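Local coordinates for flavohemoprotein (Vibrio cholerae O1 biovar El Tor, PDB 4EH1) that probably detoxifies nitric oxide by converting it to nitrate with oxygen and NAD(P)H, this piece being its FAD- and NAD(P)H-binding reductase domain, at residues L59-A62 / Y68-S71. Numbering follows the deposited sequence.
Sequences LSHA and YRIS. With FAD (flavin-adenine dinucleotide), chain C.
Arg-69 reaches Ser-60 with NE and NH2 together, each nitrogen taking a different oxygen: NE donates to Ser-60 OG at 3.0 Å, and NH2 reaches the carbonyl Ser-60 O at 2.7 Å, arriving from above the carbonyl plane. The arginine gets there because CG stands anti to its backbone N (chi1 -179°) and the chain then bends at chi3 (84°), bringing the guanidinium alongside Ser-60 and His-61. The His-61 ring points an edge at one guanidinium face, CD2 sitting over its centre 3.7 Å from Arg-69 CZ, with the two planes 65° apart, so this is an edge approach and not a stack. Glu-161 forms a salt bridge with the same NH2. The backbone adds a bond from Ser-60 N to Arg-69 O, 2.8 Å. Ser-60 OG is also hydrogen-bonded to Ser-71 OG (2.9 Å), and Ser-71 OG to Ser-20 OG. Leu-59 sets its CD2 methyl against the Tyr-68 ring at a slant, 3.6 Å from Tyr-68 CD1, while the tyrosine OH bonds Leu-32 O. Ser-71 O accepts a hydrogen bond from flavin N3 of FAD, 2.9 Å. The loop thus packs between edge strand 68-73 of the antiparallel FAD-binding domain and helix 126-138 of the NAD-binding domain, beside the isoalloxazine site of a ferredoxin reductase-type flavoprotein.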
loop_
_atom_site.group_PDB
_atom_site.type_symbol
_atom_site.label_atom_id
_atom_site.label_comp_id
_atom_site.label_asym_id
_atom_site.label_seq_id
_atom_site.Cartn_x
_atom_site.Cartn_y
_atom_site.Cartn_z
ATOM N N LEU A 59 -4.428 -16.490 4.288
ATOM C CA LEU A 59 -4.455 -16.137 2.869
ATOM C C LEU A 59 -5.735 -15.309 2.584
ATOM O O LEU A 59 -6.805 -15.642 3.072
ATOM C CB LEU A 59 -4.362 -17.398 2.030
ATOM C CG LEU A 59 -3.001 -18.024 2.355
ATOM C CD1 LEU A 59 -3.071 -19.507 2.321
ATOM C CD2 LEU A 59 -1.925 -17.491 1.440
ATOM N N SER A 60 -5.621 -14.206 1.844
ATOM C CA SER A 60 -6.796 -13.353 1.602
ATOM C C SER A 60 -7.173 -13.244 0.131
ATOM O O SER A 60 -7.924 -12.327 -0.255
ATOM C CB SER A 60 -6.563 -11.938 2.113
ATOM O OG SER A 60 -5.424 -11.388 1.481
ATOM N N HIS A 61 -6.611 -14.137 -0.684
ATOM C CA HIS A 61 -7.090 -14.318 -2.054
ATOM C C HIS A 61 -7.302 -15.816 -2.341
ATOM O O HIS A 61 -6.892 -16.653 -1.542
ATOM C CB HIS A 61 -6.121 -13.670 -3.063
ATOM C CG HIS A 61 -6.821 -13.021 -4.216
ATOM N ND1 HIS A 61 -7.514 -13.747 -5.166
ATOM C CD2 HIS A 61 -6.965 -11.712 -4.555
ATOM C CE1 HIS A 61 -8.037 -12.914 -6.052
ATOM N NE2 HIS A 61 -7.727 -11.676 -5.697
ATOM N N ALA A 62 -7.951 -16.135 -3.460
ATOM C CA ALA A 62 -8.113 -17.514 -3.942
ATOM C C ALA A 62 -6.768 -18.176 -4.321
ATOM O O ALA A 62 -5.841 -17.513 -4.774
ATOM C CB ALA A 62 -9.045 -17.540 -5.155
ATOM N N TYR A 68 0.911 -15.765 -3.184
ATOM C CA TYR A 68 0.056 -15.673 -2.020
ATOM C C TYR A 68 -0.212 -14.204 -1.690
ATOM O O TYR A 68 0.664 -13.353 -1.831
ATOM C CB TYR A 68 0.742 -16.326 -0.818
ATOM C CG TYR A 68 0.912 -17.838 -0.871
ATOM C CD1 TYR A 68 -0.095 -18.666 -1.367
ATOM C CD2 TYR A 68 2.070 -18.429 -0.398
ATOM C CE1 TYR A 68 0.058 -20.058 -1.397
ATOM C CE2 TYR A 68 2.249 -19.812 -0.433
ATOM C CZ TYR A 68 1.236 -20.623 -0.913
ATOM O OH TYR A 68 1.420 -21.980 -0.941
ATOM N N ARG A 69 -1.421 -13.899 -1.251
ATOM C CA ARG A 69 -1.662 -12.612 -0.613
ATOM C C ARG A 69 -2.070 -12.823 0.861
ATOM O O ARG A 69 -2.938 -13.657 1.180
ATOM C CB ARG A 69 -2.726 -11.799 -1.353
ATOM C CG ARG A 69 -2.996 -10.415 -0.720
ATOM C CD ARG A 69 -4.010 -9.618 -1.523
ATOM N NE ARG A 69 -5.368 -9.986 -1.158
ATOM C CZ ARG A 69 -6.451 -9.413 -1.676
ATOM N NH1 ARG A 69 -6.325 -8.451 -2.583
ATOM N NH2 ARG A 69 -7.658 -9.790 -1.278
ATOM N N ILE A 70 -1.422 -12.076 1.748
ATOM C CA ILE A 70 -1.867 -12.000 3.141
ATOM C C ILE A 70 -2.166 -10.544 3.482
ATOM O O ILE A 70 -1.704 -9.629 2.792
ATOM C CB ILE A 70 -0.802 -12.488 4.114
ATOM C CG1 ILE A 70 0.461 -11.656 3.940
ATOM C CG2 ILE A 70 -0.520 -14.033 3.953
ATOM C CD1 ILE A 70 1.478 -11.918 5.081
ATOM N N SER A 71 -2.918 -10.332 4.556
ATOM C CA SER A 71 -3.349 -8.989 4.944
ATOM C C SER A 71 -3.193 -8.841 6.450
ATOM O O SER A 71 -3.826 -9.566 7.241
ATOM C CB SER A 71 -4.807 -8.750 4.550
ATOM O OG SER A 71 -5.020 -9.094 3.178
HETATM P PA FAD C . 2.865 -9.418 19.398
HETATM O O1A FAD C . 2.830 -10.850 19.415
HETATM O O2A FAD C . 4.074 -8.688 19.572
HETATM O O5B FAD C . 1.923 -8.934 20.523
HETATM C C5B FAD C . 0.775 -9.666 20.869
HETATM C C4B FAD C . -0.117 -8.959 21.873
HETATM O O4B FAD C . 0.450 -8.972 23.169
HETATM C C3B FAD C . -0.278 -7.523 21.476
HETATM O O3B FAD C . -1.576 -7.115 21.825
HETATM C C2B FAD C . 0.705 -6.805 22.337
HETATM O O2B FAD C . 0.195 -5.530 22.573
HETATM C C1B FAD C . 0.784 -7.664 23.565
HETATM N N9A FAD C . 2.150 -7.646 24.076
HETATM C C8A FAD C . 3.254 -7.816 23.383
HETATM N N7A FAD C . 4.333 -7.714 24.158
HETATM C C5A FAD C . 3.910 -7.465 25.376
HETATM C C6A FAD C . 4.546 -7.238 26.665
HETATM N N6A FAD C . 5.879 -7.267 26.802
HETATM N N1A FAD C . 3.740 -6.995 27.682
HETATM C C2A FAD C . 2.433 -6.971 27.551
HETATM N N3A FAD C . 1.791 -7.164 26.418
HETATM C C4A FAD C . 2.467 -7.407 25.312
HETATM N N1 FAD C . -3.269 -11.395 11.872
HETATM C C2 FAD C . -3.463 -10.662 10.778
HETATM O O2 FAD C . -3.120 -9.508 10.794
HETATM N N3 FAD C . -3.997 -11.132 9.665
HETATM C C4 FAD C . -4.377 -12.368 9.544
HETATM O O4 FAD C . -4.851 -12.733 8.500
HETATM C C4X FAD C . -4.214 -13.244 10.709
HETATM N N5 FAD C . -4.585 -14.502 10.685
HETATM C C5X FAD C . -4.440 -15.271 11.748
HETATM C C6 FAD C . -4.844 -16.565 11.667
HETATM C C7 FAD C . -4.715 -17.387 12.744
HETATM C C7M FAD C . -5.159 -18.798 12.664
HETATM C C8 FAD C . -4.127 -16.887 13.978
HETATM C C8M FAD C . -3.991 -17.817 15.122
HETATM C C9 FAD C . -3.712 -15.588 14.065
HETATM C C9A FAD C . -3.857 -14.756 12.987
HETATM N N10 FAD C . -3.450 -13.433 13.049
HETATM C C10 FAD C . -3.626 -12.660 11.913
HETATM C "C1'" FAD C . -2.828 -12.903 14.256
HETATM C "C2'" FAD C . -1.317 -12.795 14.049
HETATM O "O2'" FAD C . -0.688 -14.041 13.850
HETATM C "C3'" FAD C . -0.527 -12.174 15.182
HETATM O "O3'" FAD C . -0.828 -12.778 16.410
HETATM C "C4'" FAD C . -0.608 -10.661 15.262
HETATM O "O4'" FAD C . -0.211 -10.126 14.022
HETATM C "C5'" FAD C . 0.217 -10.052 16.391
HETATM O "O5'" FAD C . 1.590 -10.290 16.296
HETATM P P FAD C . 2.666 -9.250 16.650
HETATM O O1P FAD C . 3.912 -9.944 16.624
HETATM O O2P FAD C . 2.493 -8.132 15.804
HETATM O O3P FAD C . 2.259 -8.856 18.087
#